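Local coordinates for protein probable porin (Pseudomonas aeruginosa, PDB 4FSO) that is an outer-membrane beta-barrel of the OprD family that probably acts as a porin, letting small solutes through, at residues Asn300-Asn305 / Ser314-Tyr319. Sequence-based numbering, arbitrary orientation.
With C8E ((hydroxyethyloxy)tri(ethyloxy)octane), chain G.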
loop_
_atom_site.group_PDB
_atom_site.type_symbol
_atom_site.label_atom_id
_atom_site.label_comp_id
_atom_site.label_asym_id
_atom_site.label_seq_id
_atom_site.Cartn_x
_atom_site.Cartn_y
_atom_site.Cartn_z
ATOM N N ASN A 300 1.072 -10.668 -4.052
ATOM C CA ASN A 300 1.140 -10.476 -5.496
ATOM C C ASN A 300 0.557 -9.146 -5.985
ATOM O O ASN A 300 0.119 -9.028 -7.133
ATOM C CB ASN A 300 0.546 -11.673 -6.253
ATOM C CG ASN A 300 1.282 -12.963 -5.960
ATOM O OD1 ASN A 300 2.325 -12.961 -5.307
ATOM N ND2 ASN A 300 0.745 -14.081 -6.453
ATOM N N TYR A 301 0.546 -8.144 -5.118
ATOM C CA TYR A 301 0.248 -6.801 -5.606
ATOM C C TYR A 301 1.450 -6.255 -6.356
ATOM O O TYR A 301 2.486 -5.982 -5.767
ATOM C CB TYR A 301 -0.137 -5.820 -4.504
ATOM C CG TYR A 301 -0.308 -4.433 -5.088
ATOM C CD1 TYR A 301 -1.276 -4.188 -6.064
ATOM C CD2 TYR A 301 0.524 -3.386 -4.716
ATOM C CE1 TYR A 301 -1.425 -2.931 -6.624
ATOM C CE2 TYR A 301 0.375 -2.120 -5.270
ATOM C CZ TYR A 301 -0.604 -1.893 -6.221
ATOM O OH TYR A 301 -0.756 -0.624 -6.775
ATOM N N LEU A 302 1.287 -6.091 -7.658
ATOM C CA LEU A 302 2.378 -5.704 -8.548
ATOM C C LEU A 302 2.151 -4.291 -9.079
ATOM O O LEU A 302 1.247 -3.602 -8.623
ATOM C CB LEU A 302 2.535 -6.730 -9.685
ATOM C CG LEU A 302 3.726 -7.633 -9.403
ATOM C CD1 LEU A 302 3.547 -8.378 -8.075
ATOM C CD2 LEU A 302 4.036 -8.589 -10.562
ATOM N N GLN A 303 2.966 -3.861 -10.039
ATOM C CA GLN A 303 2.920 -2.473 -10.509
ATOM C C GLN A 303 1.583 -2.162 -11.164
ATOM O O GLN A 303 1.009 -1.086 -10.949
ATOM C CB GLN A 303 4.063 -2.205 -11.468
ATOM C CG GLN A 303 4.348 -0.737 -11.780
ATOM C CD GLN A 303 5.408 -0.597 -12.872
ATOM O OE1 GLN A 303 6.454 -1.269 -12.837
ATOM N NE2 GLN A 303 5.125 0.244 -13.866
ATOM N N VAL A 304 1.058 -3.136 -11.902
ATOM C CA VAL A 304 -0.114 -2.907 -12.735
ATOM C C VAL A 304 -1.360 -3.719 -12.356
ATOM O O VAL A 304 -2.488 -3.310 -12.609
ATOM C CB VAL A 304 0.288 -3.045 -14.226
ATOM C CG1 VAL A 304 -0.851 -3.545 -15.091
ATOM C CG2 VAL A 304 0.777 -1.686 -14.715
ATOM N N ASN A 305 -1.145 -4.859 -11.723
ATOM C CA ASN A 305 -2.215 -5.830 -11.523
ATOM C C ASN A 305 -2.101 -6.423 -10.136
ATOM O O ASN A 305 -0.999 -6.555 -9.605
ATOM C CB ASN A 305 -2.190 -6.940 -12.586
ATOM C CG ASN A 305 -3.392 -7.876 -12.483
ATOM O OD1 ASN A 305 -4.503 -7.463 -12.756
ATOM N ND2 ASN A 305 -3.166 -9.139 -12.085
ATOM N N SER A 314 -2.259 -17.563 -8.031
ATOM C CA SER A 314 -1.065 -17.028 -8.649
ATOM C C SER A 314 0.181 -17.378 -7.849
ATOM O O SER A 314 0.116 -17.653 -6.642
ATOM C CB SER A 314 -1.189 -15.502 -8.836
ATOM O OG SER A 314 -1.552 -14.831 -7.630
ATOM N N TRP A 315 1.319 -17.378 -8.537
ATOM C CA TRP A 315 2.606 -17.499 -7.868
ATOM C C TRP A 315 3.578 -16.430 -8.358
ATOM O O TRP A 315 3.442 -15.912 -9.466
ATOM C CB TRP A 315 3.194 -18.912 -7.992
ATOM C CG TRP A 315 3.559 -19.283 -9.380
ATOM C CD1 TRP A 315 2.823 -20.041 -10.253
ATOM C CD2 TRP A 315 4.760 -18.921 -10.074
ATOM N NE1 TRP A 315 3.489 -20.161 -11.445
ATOM C CE2 TRP A 315 4.682 -19.483 -11.363
ATOM C CE3 TRP A 315 5.892 -18.170 -9.732
ATOM C CZ2 TRP A 315 5.690 -19.319 -12.311
ATOM C CZ3 TRP A 315 6.888 -18.009 -10.668
ATOM C CH2 TRP A 315 6.785 -18.580 -11.942
ATOM N N GLN A 316 4.537 -16.097 -7.500
ATOM C CA GLN A 316 5.491 -15.035 -7.759
ATOM C C GLN A 316 6.906 -15.517 -7.524
ATOM O O GLN A 316 7.166 -16.325 -6.634
ATOM C CB GLN A 316 5.219 -13.811 -6.876
ATOM C CG GLN A 316 6.257 -12.673 -6.989
ATOM C CD GLN A 316 5.921 -11.450 -6.127
ATOM O OE1 GLN A 316 6.709 -10.509 -6.037
ATOM N NE2 GLN A 316 4.739 -11.462 -5.490
ATOM N N LEU A 317 7.805 -15.014 -8.355
ATOM C CA LEU A 317 9.218 -15.135 -8.150
ATOM C C LEU A 317 9.756 -13.716 -8.233
ATOM O O LEU A 317 9.373 -12.945 -9.111
ATOM C CB LEU A 317 9.814 -15.982 -9.264
ATOM C CG LEU A 317 10.857 -17.027 -8.873
ATOM C CD1 LEU A 317 11.656 -17.376 -10.099
ATOM C CD2 LEU A 317 11.764 -16.554 -7.743
ATOM N N ARG A 318 10.641 -13.363 -7.314
ATOM C CA ARG A 318 11.213 -12.016 -7.285
ATOM C C ARG A 318 12.690 -12.076 -6.877
ATOM O O ARG A 318 13.125 -12.931 -6.091
ATOM C CB ARG A 318 10.420 -11.133 -6.310
ATOM C CG ARG A 318 11.031 -9.781 -6.038
ATOM C CD ARG A 318 10.350 -9.124 -4.864
ATOM N NE ARG A 318 10.997 -7.878 -4.484
ATOM C CZ ARG A 318 10.386 -6.702 -4.388
ATOM N NH1 ARG A 318 9.093 -6.600 -4.647
ATOM N NH2 ARG A 318 11.084 -5.625 -4.042
ATOM N N TYR A 319 13.477 -11.170 -7.416
ATOM C CA TYR A 319 14.868 -11.136 -7.027
ATOM C C TYR A 319 15.243 -9.693 -6.773
ATOM O O TYR A 319 14.898 -8.811 -7.558
ATOM C CB TYR A 319 15.724 -11.758 -8.114
ATOM C CG TYR A 319 17.179 -11.435 -7.971
ATOM C CD1 TYR A 319 17.968 -12.126 -7.061
ATOM C CD2 TYR A 319 17.772 -10.438 -8.757
ATOM C CE1 TYR A 319 19.306 -11.836 -6.926
ATOM C CE2 TYR A 319 19.105 -10.140 -8.628
ATOM C CZ TYR A 319 19.871 -10.840 -7.704
ATOM O OH TYR A 319 21.211 -10.553 -7.565
HETATM C C1 C8E G . 8.253 -25.679 -5.735
HETATM C C2 C8E G . 6.773 -25.383 -5.972
HETATM C C3 C8E G . 6.531 -24.126 -6.815
HETATM C C4 C8E G . 5.161 -24.162 -7.496
HETATM C C5 C8E G . 4.361 -22.860 -7.393
HETATM C C6 C8E G . 3.297 -22.899 -6.300
HETATM C C7 C8E G . 2.072 -22.079 -6.679
HETATM C C8 C8E G . 0.889 -23.010 -6.935
HETATM O O9 C8E G . -0.235 -22.261 -7.342
HETATM C C10 C8E G . 0.043 -21.454 -8.466
HETATM C C11 C8E G . -1.198 -21.368 -9.344
HETATM O O12 C8E G . -0.829 -20.890 -10.616
HETATM C C13 C8E G . -0.869 -21.909 -11.601
HETATM C C14 C8E G . 0.150 -21.645 -12.709
#
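Asn300 points its side-chain amide at the strand 313-322 and uses both ends of it. ND2 donates to Ser314 OG at 2.7 Å, the hydroxyl lying almost in the Asn300 amide plane, while OD1 accepts from Gln316 NE2 at 2.8 Å. That second donor sits 34° off the Asn300 carbonyl plane, yet OD1 lies in the plane of the Gln316 amide; the two amides are turned 61° against each other. Gln316 gets there with CG anti to the backbone N (chi1 175°) and an extended chain, and its NE2 is shared between Asn300 OD1 and Ala299 O, two acceptors of the same loop. Two bonds on opposite ends of one amide fix the rotation of Asn300, whose backbone N is held by Gln280 OE1 of the adjacent strand. This buried pair of hydrogen bonds is the tight part. Beyond it the contact thins: Leu302 CD1 approaches Gln316 NE2 at 4.2 Å, and residues 303-305 turn to strands 350-363 and 373-383. Trp315 points away from the loop, its ring edge meeting a bound detergent, with CD1 3.6 Å from C8E C10. An inward-folded loop tied to the inner wall, with a tryptophan on the detergent-covered, presumably membrane-facing side, is characteristic of outer-membrane porin barrels.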